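Local coordinates for protein B-agarase (Saccharophagus degradans, PDB 4BQ2) that hydrolyses the beta-linkages of agarose as an exo-acting beta-agarase of glycoside hydrolase family 50, at residues 702-707 / 716-721; 653-658 / 696-701; 136-141 / 661-666; 289-294 / 377-382. All coordinates share one frame; numbering follows the deposited sequence. Where two conformers were deposited one is given.

Contact 1. Residues 702-707 / 716-721; sequences MDSPLT and YNVGFV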
loop_
_atom_site.group_PDB
_atom_site.type_symbol
_atom_site.label_atom_id
_atom_site.label_comp_id
_atom_site.label_asym_id
_atom_site.label_seq_id
_atom_site.Cartn_x
_atom_site.Cartn_y
_atom_site.Cartn_z
ATOM N N MET A 702 -2.749 9.730 -8.501
ATOM C CA MET A 702 -1.505 10.241 -9.131
ATOM C C MET A 702 -0.340 9.341 -8.759
ATOM O O MET A 702 -0.392 8.725 -7.701
ATOM C CB MET A 702 -1.206 11.649 -8.625
ATOM C CG MET A 702 -2.342 12.633 -8.889
ATOM S SD MET A 702 -3.148 13.349 -7.418
ATOM C CE MET A 702 -1.832 14.190 -6.528
ATOM N N ASP A 703 0.709 9.293 -9.584
ATOM C CA ASP A 703 1.945 8.634 -9.158
ATOM C C ASP A 703 2.419 9.312 -7.908
ATOM O O ASP A 703 2.244 10.536 -7.742
ATOM C CB ASP A 703 3.068 8.789 -10.214
ATOM C CG ASP A 703 2.831 7.975 -11.464
ATOM O OD1 ASP A 703 2.128 6.935 -11.406
ATOM O OD2 ASP A 703 3.341 8.408 -12.528
ATOM N N SER A 704 3.078 8.550 -7.042
ATOM C CA SER A 704 3.865 9.132 -5.970
ATOM C C SER A 704 5.075 9.835 -6.618
ATOM O O SER A 704 5.527 9.398 -7.671
ATOM C CB SER A 704 4.419 8.062 -5.018
ATOM O OG SER A 704 3.490 7.072 -4.660
ATOM N N PRO A 705 5.607 10.893 -5.970
ATOM C CA PRO A 705 6.827 11.572 -6.416
ATOM C C PRO A 705 7.974 10.599 -6.689
ATOM O O PRO A 705 8.128 9.608 -5.989
ATOM C CB PRO A 705 7.166 12.470 -5.240
ATOM C CG PRO A 705 5.821 12.807 -4.638
ATOM C CD PRO A 705 5.041 11.530 -4.757
ATOM N N LEU A 706 8.744 10.868 -7.736
ATOM C CA LEU A 706 9.891 10.045 -8.108
ATOM C C LEU A 706 10.877 9.822 -6.944
ATOM O O LEU A 706 11.454 8.746 -6.794
ATOM C CB LEU A 706 10.622 10.723 -9.274
ATOM C CG LEU A 706 11.809 9.981 -9.897
ATOM C CD1 LEU A 706 11.374 8.808 -10.751
ATOM C CD2 LEU A 706 12.625 10.938 -10.738
ATOM N N THR A 707 11.051 10.854 -6.136
ATOM C CA THR A 707 11.989 10.850 -5.027
ATOM C C THR A 707 11.308 10.603 -3.696
ATOM O O THR A 707 11.873 10.914 -2.633
ATOM C CB THR A 707 12.769 12.178 -4.959
ATOM O OG1 THR A 707 11.850 13.292 -4.968
ATOM C CG2 THR A 707 13.719 12.251 -6.156
ATOM N N TYR A 716 6.189 5.262 -6.082
ATOM C CA TYR A 716 5.654 4.260 -6.994
ATOM C C TYR A 716 4.905 4.762 -8.234
ATOM O O TYR A 716 4.247 5.803 -8.195
ATOM C CB TYR A 716 4.628 3.400 -6.206
ATOM C CG TYR A 716 5.090 2.701 -4.935
ATOM C CD1 TYR A 716 6.435 2.335 -4.739
ATOM C CD2 TYR A 716 4.157 2.329 -3.955
ATOM C CE1 TYR A 716 6.844 1.682 -3.593
ATOM C CE2 TYR A 716 4.547 1.641 -2.811
ATOM C CZ TYR A 716 5.879 1.310 -2.629
ATOM O OH TYR A 716 6.271 0.619 -1.489
ATOM N N ASN A 717 4.900 3.945 -9.288
ATOM C CA ASN A 717 4.060 4.178 -10.465
ATOM C C ASN A 717 2.685 3.606 -10.230
ATOM O O ASN A 717 2.335 2.592 -10.799
ATOM C CB ASN A 717 4.681 3.578 -11.743
ATOM C CG ASN A 717 3.748 3.674 -12.959
ATOM O OD1 ASN A 717 2.954 4.654 -13.117
ATOM N ND2 ASN A 717 3.787 2.663 -13.786
ATOM N N VAL A 718 1.892 4.280 -9.407
ATOM C CA VAL A 718 0.609 3.745 -9.018
ATOM C C VAL A 718 -0.525 4.681 -9.427
ATOM O O VAL A 718 -1.669 4.472 -9.027
ATOM C CB VAL A 718 0.584 3.382 -7.519
ATOM C CG1 VAL A 718 1.561 2.245 -7.273
ATOM C CG2 VAL A 718 0.917 4.575 -6.635
ATOM N N GLY A 719 -0.200 5.677 -10.263
ATOM C CA GLY A 719 -1.201 6.680 -10.678
ATOM C C GLY A 719 -1.998 6.270 -11.903
ATOM O O GLY A 719 -1.519 5.482 -12.729
ATOM N N PHE A 720 -3.226 6.784 -11.994
ATOM C CA PHE A 720 -3.903 6.918 -13.296
ATOM C C PHE A 720 -3.354 8.126 -14.069
ATOM O O PHE A 720 -3.496 8.197 -15.278
ATOM C CB PHE A 720 -5.434 7.012 -13.112
ATOM C CG PHE A 720 -6.124 5.687 -13.242
ATOM C CD1 PHE A 720 -5.814 4.638 -12.385
ATOM C CD2 PHE A 720 -7.057 5.474 -14.266
ATOM C CE1 PHE A 720 -6.463 3.403 -12.513
ATOM C CE2 PHE A 720 -7.687 4.246 -14.402
ATOM C CZ PHE A 720 -7.393 3.199 -13.529
ATOM N N VAL A 721 -2.714 9.048 -13.367
ATOM C CA VAL A 721 -2.011 10.175 -14.038
ATOM C C VAL A 721 -0.599 10.254 -13.523
ATOM O O VAL A 721 -0.330 9.847 -12.389
ATOM C CB VAL A 721 -2.728 11.545 -13.829
ATOM C CG1 VAL A 721 -4.174 11.509 -14.365
ATOM C CG2 VAL A 721 -2.712 12.005 -12.362
#
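Asp703 is gripped through both its main chain and its carboxylate by the loop 716-721. Its N donates to Val721 O at 3.0 Å, almost straight onto the end of the carbonyl. With CG beside the backbone N (chi1 -71°), the carboxylate folds back over the loop, and OD1 accepts from Gly719 N at 2.9 Å. That donor arrives on the anti side, 21° out of the carboxylate plane. Asn717 OD1 also lies 3.0 Å from Asp703 OD1, two acceptors side by side without a bond, their carboxylate and amide planes steeply inclined. The Asn717 amide is held instead through ND2, which donates to Ala657 O, while Asp703 OD2 turns to Tyr728 OH and a glycerol probably from the crystallisation liquor. Next to these bonds, Met702 forms a single beta bridge with Val721, and the two side chains run alongside each other, Met702 CG meeting Val721 CG2 at 3.5 Å. Gly719, bare of a side chain, brings its CA to 3.4 Å from Met702 C. Further along, Ser704 N reaches Tyr716 O at 3.2 Å in the carbonyl plane; Tyr716 begins the inverse gamma turn centred on Asn717. Both segments belong to one long loop after strand 693-699, folded back on itself. In the (beta/alpha)8 barrels of clan GH-A, to which family 50 belongs, loops after the barrel strands commonly border the substrate cleft.

Contact 2. Residues 653-658 / 696-701; sequences FHIGAM and AHWFQY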
loop_
_atom_site.group_PDB
_atom_site.type_symbol
_atom_site.label_atom_id
_atom_site.label_comp_id
_atom_site.label_asym_id
_atom_site.label_seq_id
_atom_site.Cartn_x
_atom_site.Cartn_y
_atom_site.Cartn_z
ATOM N N PHE A 653 -5.925 -1.402 -4.182
ATOM C CA PHE A 653 -5.052 -2.303 -4.944
ATOM C C PHE A 653 -4.330 -1.410 -5.947
ATOM O O PHE A 653 -4.714 -0.241 -6.152
ATOM C CB PHE A 653 -5.820 -3.417 -5.675
ATOM C CG PHE A 653 -6.638 -2.951 -6.877
ATOM C CD1 PHE A 653 -7.833 -2.252 -6.698
ATOM C CD2 PHE A 653 -6.240 -3.283 -8.186
ATOM C CE1 PHE A 653 -8.597 -1.845 -7.806
ATOM C CE2 PHE A 653 -7.005 -2.897 -9.295
ATOM C CZ PHE A 653 -8.176 -2.168 -9.106
ATOM N N HIS A 654 -3.302 -1.959 -6.565
ATOM C CA HIS A 654 -2.620 -1.271 -7.666
ATOM C C HIS A 654 -1.681 -2.186 -8.435
ATOM O O HIS A 654 -1.365 -3.265 -7.952
ATOM C CB HIS A 654 -1.945 0.064 -7.266
ATOM C CG HIS A 654 -0.810 -0.022 -6.269
ATOM N ND1 HIS A 654 0.209 -0.970 -6.308
ATOM C CD2 HIS A 654 -0.505 0.798 -5.243
ATOM C CE1 HIS A 654 1.060 -0.748 -5.323
ATOM N NE2 HIS A 654 0.644 0.312 -4.652
ATOM N N ILE A 655 -1.272 -1.759 -9.634
ATOM C CA ILE A 655 -0.182 -2.422 -10.389
ATOM C C ILE A 655 0.634 -1.300 -11.030
ATOM O O ILE A 655 0.062 -0.358 -11.576
ATOM C CB ILE A 655 -0.751 -3.324 -11.516
ATOM C CG1 ILE A 655 -1.658 -4.410 -10.928
ATOM C CG2 ILE A 655 0.373 -3.985 -12.318
ATOM C CD1 ILE A 655 -3.150 -4.149 -11.126
ATOM N N GLY A 656 1.959 -1.357 -10.915
ATOM C CA GLY A 656 2.823 -0.345 -11.567
ATOM C C GLY A 656 3.818 -0.950 -12.543
ATOM O O GLY A 656 3.935 -2.186 -12.675
ATOM N N ALA A 657 4.558 -0.079 -13.227
ATOM C CA ALA A 657 5.550 -0.541 -14.215
ATOM C C ALA A 657 6.732 0.424 -14.153
ATOM O O ALA A 657 6.657 1.453 -13.470
ATOM C CB ALA A 657 4.931 -0.554 -15.618
ATOM N N MET A 658 7.801 0.097 -14.875
ATOM C CA MET A 658 9.043 0.885 -14.803
ATOM C C MET A 658 9.427 1.515 -16.138
ATOM O O MET A 658 10.569 1.984 -16.308
ATOM C CB MET A 658 10.177 -0.008 -14.273
ATOM C CG MET A 658 9.810 -0.701 -12.964
ATOM S SD MET A 658 11.011 -1.917 -12.413
ATOM C CE MET A 658 12.275 -0.791 -11.814
ATOM N N ALA A 696 -14.370 -1.909 -5.422
ATOM C CA ALA A 696 -12.903 -1.938 -5.276
ATOM C C ALA A 696 -12.347 -0.584 -5.704
ATOM O O ALA A 696 -12.673 -0.098 -6.789
ATOM C CB ALA A 696 -12.316 -3.020 -6.174
ATOM N N HIS A 697 -11.506 -0.005 -4.861
ATOM C CA HIS A 697 -10.844 1.267 -5.151
ATOM C C HIS A 697 -9.340 1.022 -5.380
ATOM O O HIS A 697 -8.690 0.230 -4.691
ATOM C CB HIS A 697 -11.040 2.275 -4.003
ATOM C CG HIS A 697 -12.440 2.800 -3.882
ATOM N ND1 HIS A 697 -13.100 2.899 -2.671
ATOM C CD2 HIS A 697 -13.308 3.256 -4.826
ATOM C CE1 HIS A 697 -14.307 3.409 -2.875
ATOM N NE2 HIS A 697 -14.461 3.621 -4.175
ATOM N N TRP A 698 -8.832 1.701 -6.395
ATOM C CA TRP A 698 -7.410 1.697 -6.774
ATOM C C TRP A 698 -6.650 2.770 -6.041
ATOM O O TRP A 698 -7.123 3.939 -5.924
ATOM C CB TRP A 698 -7.374 1.963 -8.292
ATOM C CG TRP A 698 -6.048 2.383 -8.856
ATOM C CD1 TRP A 698 -5.430 3.609 -8.728
ATOM C CD2 TRP A 698 -5.188 1.573 -9.626
ATOM N NE1 TRP A 698 -4.218 3.607 -9.405
ATOM C CE2 TRP A 698 -4.044 2.360 -9.956
ATOM C CE3 TRP A 698 -5.260 0.244 -10.079
ATOM C CZ2 TRP A 698 -3.002 1.858 -10.734
ATOM C CZ3 TRP A 698 -4.219 -0.252 -10.829
ATOM C CH2 TRP A 698 -3.121 0.561 -11.180
ATOM N N PHE A 699 -5.479 2.397 -5.527
ATOM C CA PHE A 699 -4.597 3.340 -4.853
ATOM C C PHE A 699 -3.431 3.622 -5.806
ATOM O O PHE A 699 -2.608 2.724 -6.028
ATOM C CB PHE A 699 -4.066 2.701 -3.552
ATOM C CG PHE A 699 -3.300 3.657 -2.660
ATOM C CD1 PHE A 699 -1.969 3.978 -2.941
ATOM C CD2 PHE A 699 -3.906 4.228 -1.532
ATOM C CE1 PHE A 699 -1.258 4.845 -2.108
ATOM C CE2 PHE A 699 -3.206 5.119 -0.696
ATOM C CZ PHE A 699 -1.877 5.440 -0.995
ATOM N N GLN A 700 -3.326 4.817 -6.407
ATOM C CA GLN A 700 -4.087 6.034 -6.113
ATOM C C GLN A 700 -4.249 6.858 -7.408
ATOM O O GLN A 700 -3.885 6.400 -8.473
ATOM C CB GLN A 700 -3.317 6.838 -5.065
ATOM C CG GLN A 700 -1.871 7.114 -5.540
ATOM C CD GLN A 700 -1.030 7.853 -4.533
ATOM O OE1 GLN A 700 -1.440 8.095 -3.397
ATOM N NE2 GLN A 700 0.164 8.219 -4.944
ATOM N N TYR A 701 -4.768 8.084 -7.310
ATOM C CA TYR A 701 -5.060 8.899 -8.498
ATOM C C TYR A 701 -3.754 9.267 -9.246
ATOM O O TYR A 701 -3.686 9.167 -10.467
ATOM C CB TYR A 701 -5.796 10.171 -8.035
ATOM C CG TYR A 701 -6.281 11.133 -9.105
ATOM C CD1 TYR A 701 -6.516 10.729 -10.408
ATOM C CD2 TYR A 701 -6.589 12.461 -8.754
ATOM C CE1 TYR A 701 -6.968 11.639 -11.365
ATOM C CE2 TYR A 701 -7.097 13.351 -9.680
ATOM C CZ TYR A 701 -7.274 12.946 -10.982
ATOM O OH TYR A 701 -7.783 13.877 -11.899
#
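Trp698 and Phe653 form the apolar centre as a T-shaped (edge-to-face) pair. The six-membered ring of Trp698 turns its edge to the face of Phe653, with planes 86° apart and Trp698 CE3 3.7 Å from Phe653 CE2. Trp698 CG is anti to its backbone N (chi1 164°), which swings the indole across the chain of 653-655. There one indole face receives a CH-pi contact from His654, whose CA stands 3.9 Å from the centroid of the six-membered ring. Ile655 CD1 adds to the packing against Trp698 CZ3, crossing the indole at about a right angle, and Ala696 CB meets Phe653 CE1 at 4.2 Å. Beyond this core, Phe653 also stacks on Tyr683 of helix 673-688. The polar rim is made of backbone. Phe699 N donates to Phe653 O at 2.8 Å with an angle of 167° at the hydrogen, whereas the bond from Phe653 N to His697 O is long and weak. Phe699 O lies in the plane of the His654 imidazole, at its edge, 3.0 Å from His654 CD2. A cis peptide between Phe699 and Gln700 follows, and Trp698 NE1 bonds weakly to Gln700 O. Chemically, one nearly straight main-chain bond continues the pairing of strands 648-652 and 693-699 just beyond the former, while Phe653 and Trp698 together contribute more than half of the buried surface, largely through apolar contacts.

Contact 3. Residues 136-141 / 661-666; sequences SGLRSN and GSYHPG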
loop_
_atom_site.group_PDB
_atom_site.type_symbol
_atom_site.label_atom_id
_atom_site.label_comp_id
_atom_site.label_asym_id
_atom_site.label_seq_id
_atom_site.Cartn_x
_atom_site.Cartn_y
_atom_site.Cartn_z
ATOM N N SER A 136 18.598 7.236 1.046
ATOM C CA SER A 136 18.139 8.354 0.219
ATOM C C SER A 136 16.722 8.848 0.538
ATOM O O SER A 136 16.347 9.970 0.156
ATOM C CB SER A 136 18.119 7.877 -1.216
ATOM O OG SER A 136 17.224 6.767 -1.318
ATOM N N GLY A 137 15.921 7.999 1.189
ATOM C CA GLY A 137 14.508 8.310 1.401
ATOM C C GLY A 137 13.635 7.939 0.216
ATOM O O GLY A 137 12.494 8.423 0.103
ATOM N N LEU A 138 14.169 7.076 -0.645
ATOM C CA LEU A 138 13.430 6.439 -1.726
ATOM C C LEU A 138 13.191 4.976 -1.335
ATOM O O LEU A 138 14.095 4.348 -0.771
ATOM C CB LEU A 138 14.267 6.484 -2.998
ATOM C CG LEU A 138 14.155 7.779 -3.826
ATOM C CD1 LEU A 138 14.724 8.971 -3.082
ATOM C CD2 LEU A 138 14.853 7.561 -5.153
ATOM N N ARG A 139 11.987 4.441 -1.608
ATOM C CA ARG A 139 11.689 3.043 -1.277
ATOM C C ARG A 139 12.602 2.121 -2.068
ATOM O O ARG A 139 13.014 1.088 -1.584
ATOM C CB ARG A 139 10.209 2.677 -1.561
ATOM C CG ARG A 139 9.827 1.283 -1.034
ATOM C CD ARG A 139 10.125 1.170 0.467
ATOM N NE ARG A 139 9.533 2.290 1.222
ATOM C CZ ARG A 139 8.348 2.273 1.823
ATOM N NH1 ARG A 139 7.595 1.166 1.818
ATOM N NH2 ARG A 139 7.926 3.360 2.465
ATOM N N SER A 140 12.904 2.514 -3.301
ATOM C CA SER A 140 13.941 1.872 -4.075
ATOM C C SER A 140 14.649 2.958 -4.860
ATOM O O SER A 140 14.044 3.980 -5.271
ATOM C CB SER A 140 13.368 0.812 -5.019
ATOM O OG SER A 140 14.331 -0.200 -5.265
ATOM N N ASN A 141 15.939 2.724 -5.060
ATOM C CA ASN A 141 16.824 3.699 -5.643
ATOM C C ASN A 141 16.995 3.512 -7.113
ATOM O O ASN A 141 16.802 2.407 -7.642
ATOM C CB ASN A 141 18.223 3.597 -4.970
ATOM C CG ASN A 141 18.334 4.453 -3.725
ATOM O OD1 ASN A 141 17.476 5.301 -3.462
ATOM N ND2 ASN A 141 19.387 4.233 -2.935
ATOM N N GLY A 661 9.665 5.971 -16.262
ATOM C CA GLY A 661 10.578 6.770 -15.473
ATOM C C GLY A 661 10.630 6.510 -13.988
ATOM O O GLY A 661 11.475 7.060 -13.303
ATOM N N SER A 662 9.758 5.640 -13.462
ATOM C CA SER A 662 9.793 5.356 -12.027
ATOM C C SER A 662 10.919 4.420 -11.618
ATOM O O SER A 662 11.240 3.494 -12.317
ATOM C CB SER A 662 8.453 4.753 -11.551
ATOM O OG SER A 662 8.433 4.704 -10.136
ATOM N N TYR A 663 11.456 4.620 -10.427
ATOM C CA TYR A 663 12.428 3.675 -9.875
ATOM C C TYR A 663 11.785 2.471 -9.202
ATOM O O TYR A 663 12.485 1.554 -8.800
ATOM C CB TYR A 663 13.275 4.371 -8.824
ATOM C CG TYR A 663 13.931 5.646 -9.315
ATOM C CD1 TYR A 663 14.554 5.689 -10.557
ATOM C CD2 TYR A 663 13.949 6.793 -8.520
ATOM C CE1 TYR A 663 15.185 6.835 -11.012
ATOM C CE2 TYR A 663 14.561 7.953 -8.972
ATOM C CZ TYR A 663 15.177 7.969 -10.216
ATOM O OH TYR A 663 15.788 9.137 -10.673
ATOM N N HIS A 664 10.467 2.497 -9.045
ATOM C CA HIS A 664 9.774 1.473 -8.269
ATOM C C HIS A 664 8.370 1.385 -8.820
ATOM O O HIS A 664 7.677 2.407 -8.931
ATOM C CB HIS A 664 9.721 1.893 -6.796
ATOM C CG HIS A 664 9.446 0.765 -5.847
ATOM N ND1 HIS A 664 8.449 -0.170 -6.053
ATOM C CD2 HIS A 664 10.021 0.449 -4.664
ATOM C CE1 HIS A 664 8.460 -1.041 -5.059
ATOM N NE2 HIS A 664 9.400 -0.684 -4.203
ATOM N N PRO A 665 7.969 0.179 -9.225
ATOM C CA PRO A 665 6.640 -0.001 -9.785
ATOM C C PRO A 665 5.530 0.120 -8.744
ATOM O O PRO A 665 4.432 0.551 -9.093
ATOM C CB PRO A 665 6.682 -1.393 -10.390
ATOM C CG PRO A 665 7.908 -2.051 -9.884
ATOM C CD PRO A 665 8.766 -1.064 -9.186
ATOM N N GLY A 666 5.843 -0.149 -7.479
ATOM C CA GLY A 666 4.829 -0.281 -6.431
ATOM C C GLY A 666 4.777 -1.710 -5.877
ATOM O O GLY A 666 5.721 -2.470 -6.034
HETATM O O HOH W 1 14.740 0.520 -7.692
#
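Tyr663 lies against Leu138, Ser140 and Asn141, directly after Ser662, whose OG donates to His664 O from above the plane of that carbonyl. The Tyr663 ring passes Leu138 at a slant, so that Tyr663 CD2 comes to 3.6 Å from Leu138 CD2, while its CB rests 3.7 Å from Ser140 O. The carbonyl of Tyr663 is tied to the partner loop through a water. This water donates to Tyr663 O at 2.7 Å and to Asn141 O, and accepts from Ser140 OG at 2.6 Å; the same hydroxyl oxygen also takes up Trp154 N. The loop 136-141 keeps its shape by an ST turn, in which Ser136 OG accepts from Leu138 N and donates to a lone pair of Asn141 OD1. It belongs to the N-terminal carbohydrate-binding-module-like domain, whereas 661-666 follows strand 648-652 of the catalytic barrel, so the contact is part of the interface between the two. Next along the barrel loop, His664 holds its ring anti to the backbone N (chi1 -161°) and directs CD2 at the other domain, 3.4 Å from Ser140 CB and 3.7 Å from Arg139 CG. Only the aliphatic part of Arg139 is used: the bent chain carries the guanidinium away, nearly perpendicular to the imidazole, to Asp712 O. On its own side, His664 ND1 accepts from Gly666 N at 3.0 Å, which fixes the rotation of the ring, and NE2 forms a weak bond to Trp154 O, consistent with a proton on NE2.

Contact 4. Residues 289-294 / 377-382; sequences IRLSNS and SFYSAN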
loop_
_atom_site.group_PDB
_atom_site.type_symbol
_atom_site.label_atom_id
_atom_site.label_comp_id
_atom_site.label_asym_id
_atom_site.label_seq_id
_atom_site.Cartn_x
_atom_site.Cartn_y
_atom_site.Cartn_z
ATOM N N ILE A 289 -7.584 11.502 -3.752
ATOM C CA ILE A 289 -7.997 12.527 -4.691
ATOM C C ILE A 289 -7.885 13.840 -3.932
ATOM O O ILE A 289 -8.881 14.487 -3.530
ATOM C CB ILE A 289 -9.400 12.227 -5.271
ATOM C CG1 ILE A 289 -9.373 10.879 -6.021
ATOM C CG2 ILE A 289 -9.813 13.335 -6.256
ATOM C CD1 ILE A 289 -10.743 10.475 -6.520
ATOM N N ARG A 290 -6.621 14.207 -3.723
ATOM C CA ARG A 290 -6.212 15.349 -2.944
ATOM C C ARG A 290 -4.733 15.580 -3.284
ATOM O O ARG A 290 -4.078 14.733 -3.919
ATOM C CB ARG A 290 -6.340 15.048 -1.435
ATOM C CG ARG A 290 -5.513 13.825 -0.972
ATOM C CD ARG A 290 -5.740 13.624 0.511
ATOM N NE ARG A 290 -4.862 12.612 1.110
ATOM C CZ ARG A 290 -4.975 12.166 2.359
ATOM N NH1 ARG A 290 -5.984 12.591 3.148
ATOM N NH2 ARG A 290 -4.115 11.250 2.808
ATOM N N LEU A 291 -4.186 16.674 -2.784
ATOM C CA LEU A 291 -2.778 16.997 -3.055
ATOM C C LEU A 291 -1.803 16.714 -1.904
ATOM O O LEU A 291 -0.594 16.853 -2.098
ATOM C CB LEU A 291 -2.668 18.472 -3.522
ATOM C CG LEU A 291 -3.493 18.818 -4.777
ATOM C CD1 LEU A 291 -3.263 20.282 -5.191
ATOM C CD2 LEU A 291 -3.178 17.905 -5.958
ATOM N N SER A 292 -2.331 16.320 -0.739
ATOM C CA SER A 292 -1.608 16.170 0.527
ATOM C C SER A 292 -0.363 15.293 0.404
ATOM O O SER A 292 0.594 15.450 1.160
ATOM C CB SER A 292 -2.527 15.483 1.581
ATOM O OG SER A 292 -3.717 16.220 1.778
ATOM N N ASN A 293 -0.429 14.326 -0.496
ATOM C CA ASN A 293 0.604 13.277 -0.562
ATOM C C ASN A 293 1.519 13.414 -1.772
ATOM O O ASN A 293 2.264 12.467 -2.112
ATOM C CB ASN A 293 -0.032 11.885 -0.516
ATOM C CG ASN A 293 -0.744 11.626 0.785
ATOM O OD1 ASN A 293 -0.111 11.407 1.846
ATOM N ND2 ASN A 293 -2.056 11.628 0.731
ATOM N N SER A 294 1.453 14.590 -2.410
ATOM C CA SER A 294 2.132 14.831 -3.683
ATOM C C SER A 294 3.428 15.608 -3.519
ATOM O O SER A 294 4.052 15.971 -4.519
ATOM C CB SER A 294 1.203 15.543 -4.688
ATOM O OG SER A 294 0.973 16.907 -4.333
ATOM N N SER A 377 5.709 20.144 -4.157
ATOM C CA SER A 377 4.774 19.376 -4.973
ATOM C C SER A 377 4.891 19.770 -6.442
ATOM O O SER A 377 4.310 20.777 -6.884
ATOM C CB SER A 377 3.317 19.555 -4.484
ATOM O OG SER A 377 2.469 18.816 -5.364
ATOM N N PHE A 378 5.642 18.978 -7.197
ATOM C CA PHE A 378 5.743 19.177 -8.637
ATOM C C PHE A 378 4.381 19.004 -9.340
ATOM O O PHE A 378 4.054 19.757 -10.269
ATOM C CB PHE A 378 6.802 18.256 -9.231
ATOM C CG PHE A 378 8.201 18.672 -8.879
ATOM C CD1 PHE A 378 8.855 19.661 -9.628
ATOM C CD2 PHE A 378 8.860 18.095 -7.792
ATOM C CE1 PHE A 378 10.154 20.053 -9.281
ATOM C CE2 PHE A 378 10.151 18.483 -7.456
ATOM C CZ PHE A 378 10.788 19.462 -8.196
ATOM N N TYR A 379 3.594 18.032 -8.889
ATOM C CA TYR A 379 2.231 17.841 -9.444
ATOM C C TYR A 379 1.397 19.130 -9.307
ATOM O O TYR A 379 0.787 19.598 -10.271
ATOM C CB TYR A 379 1.524 16.640 -8.766
ATOM C CG TYR A 379 0.150 16.325 -9.323
ATOM C CD1 TYR A 379 -0.002 15.522 -10.442
ATOM C CD2 TYR A 379 -1.005 16.833 -8.720
ATOM C CE1 TYR A 379 -1.257 15.231 -10.959
ATOM C CE2 TYR A 379 -2.269 16.551 -9.232
ATOM C CZ TYR A 379 -2.382 15.752 -10.356
ATOM O OH TYR A 379 -3.631 15.474 -10.858
ATOM N N SER A 380 1.370 19.705 -8.112
ATOM C CA SER A 380 0.631 20.959 -7.889
ATOM C C SER A 380 1.145 22.088 -8.807
ATOM O O SER A 380 0.341 22.816 -9.442
ATOM C CB SER A 380 0.702 21.361 -6.414
ATOM O OG SER A 380 -0.184 22.433 -6.142
ATOM N N ALA A 381 2.473 22.182 -8.934
ATOM C CA ALA A 381 3.098 23.166 -9.810
ATOM C C ALA A 381 2.643 22.921 -11.247
ATOM O O ALA A 381 2.321 23.852 -11.956
ATOM C CB ALA A 381 4.634 23.118 -9.674
ATOM N N ASN A 382 2.564 21.660 -11.662
ATOM C CA ASN A 382 2.132 21.356 -13.021
ATOM C C ASN A 382 0.654 21.696 -13.250
ATOM O O ASN A 382 0.272 22.045 -14.367
ATOM C CB ASN A 382 2.457 19.885 -13.393
ATOM C CG ASN A 382 3.958 19.636 -13.550
ATOM O OD1 ASN A 382 4.715 20.547 -13.937
ATOM N ND2 ASN A 382 4.407 18.412 -13.234
HETATM O O HOH W 2 4.482 15.828 -7.149
HETATM O O HOH W 3 6.473 16.637 -5.949
#
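Ser294 and Ser377 meet where a turn runs up to the start of a helix, their CA atoms 5.4 Å apart. Residues Leu291 to Ser294 make a type I beta turn, closed by the bond from Ser294 N to Leu291 O, and Ser377 sits at the N-cap of helix 378-387. A CA-H...O contact joins Ser377 CA to Ser294 O. Two ordered waters extend that join: both donate to Ser294 O, and one accepts from Phe378 N at 2.8 Å, the other from Tyr379 N at 2.9 Å. The first-turn amides of the helix are thus satisfied partly by solvent that the turn carbonyl holds in place. Ser377 supplies the N-cap proper. With OG anti to its backbone N (chi1 178°), the hydroxyl swings under the helix end and accepts from Ser380 N at 3.1 Å. The same oxygen hydrogen-bonds to Ser294 OG at 2.6 Å, while Ser294 O is a second, more distant possibility for its proton. Ser294 OG in turn donates in the carbonyl plane to a lone pair of Leu291 O at 2.7 Å, making that carbonyl a double acceptor. A chain of hydroxyls therefore links the beta turn to the helix cap. Beside it, Leu291 closes the apolar side: CD2 approaches the ring edge of Tyr379, 3.7 Å from CE2, the two side chains crossing at about a right angle, and CD1 rests 3.9 Å from Ser380 OG. That hydroxyl also bonds to His358 ND1, and Tyr379 OH to Trp399 NE1. Leu291 also packs on Leu396 and Trp399 of helix 394-410.

Contact 1 is central, its centre about 9 Å from that of contact 2 and about 10 Å from those of contacts 3 and 4. It is joined to contact 2 by probable hydrogen bonds, Val718 O to Gln700 N and Val721 N to Tyr701 O, both 3.1 Å. Asn717 N reaches His664 O of contact 3 at 3.2 Å, and Met702 CG packs 3.4 Å from Tyr379 CZ of contact 4. Contacts 3 and 4 do not touch, their nearest atoms about 11 Å apart. Glycerol lies near both Asp703 and Phe699 and may mark pockets, though it probably came from crystallisation. Contact 3 lies between the carbohydrate-binding-module-like domain and a loop after strand 648-652.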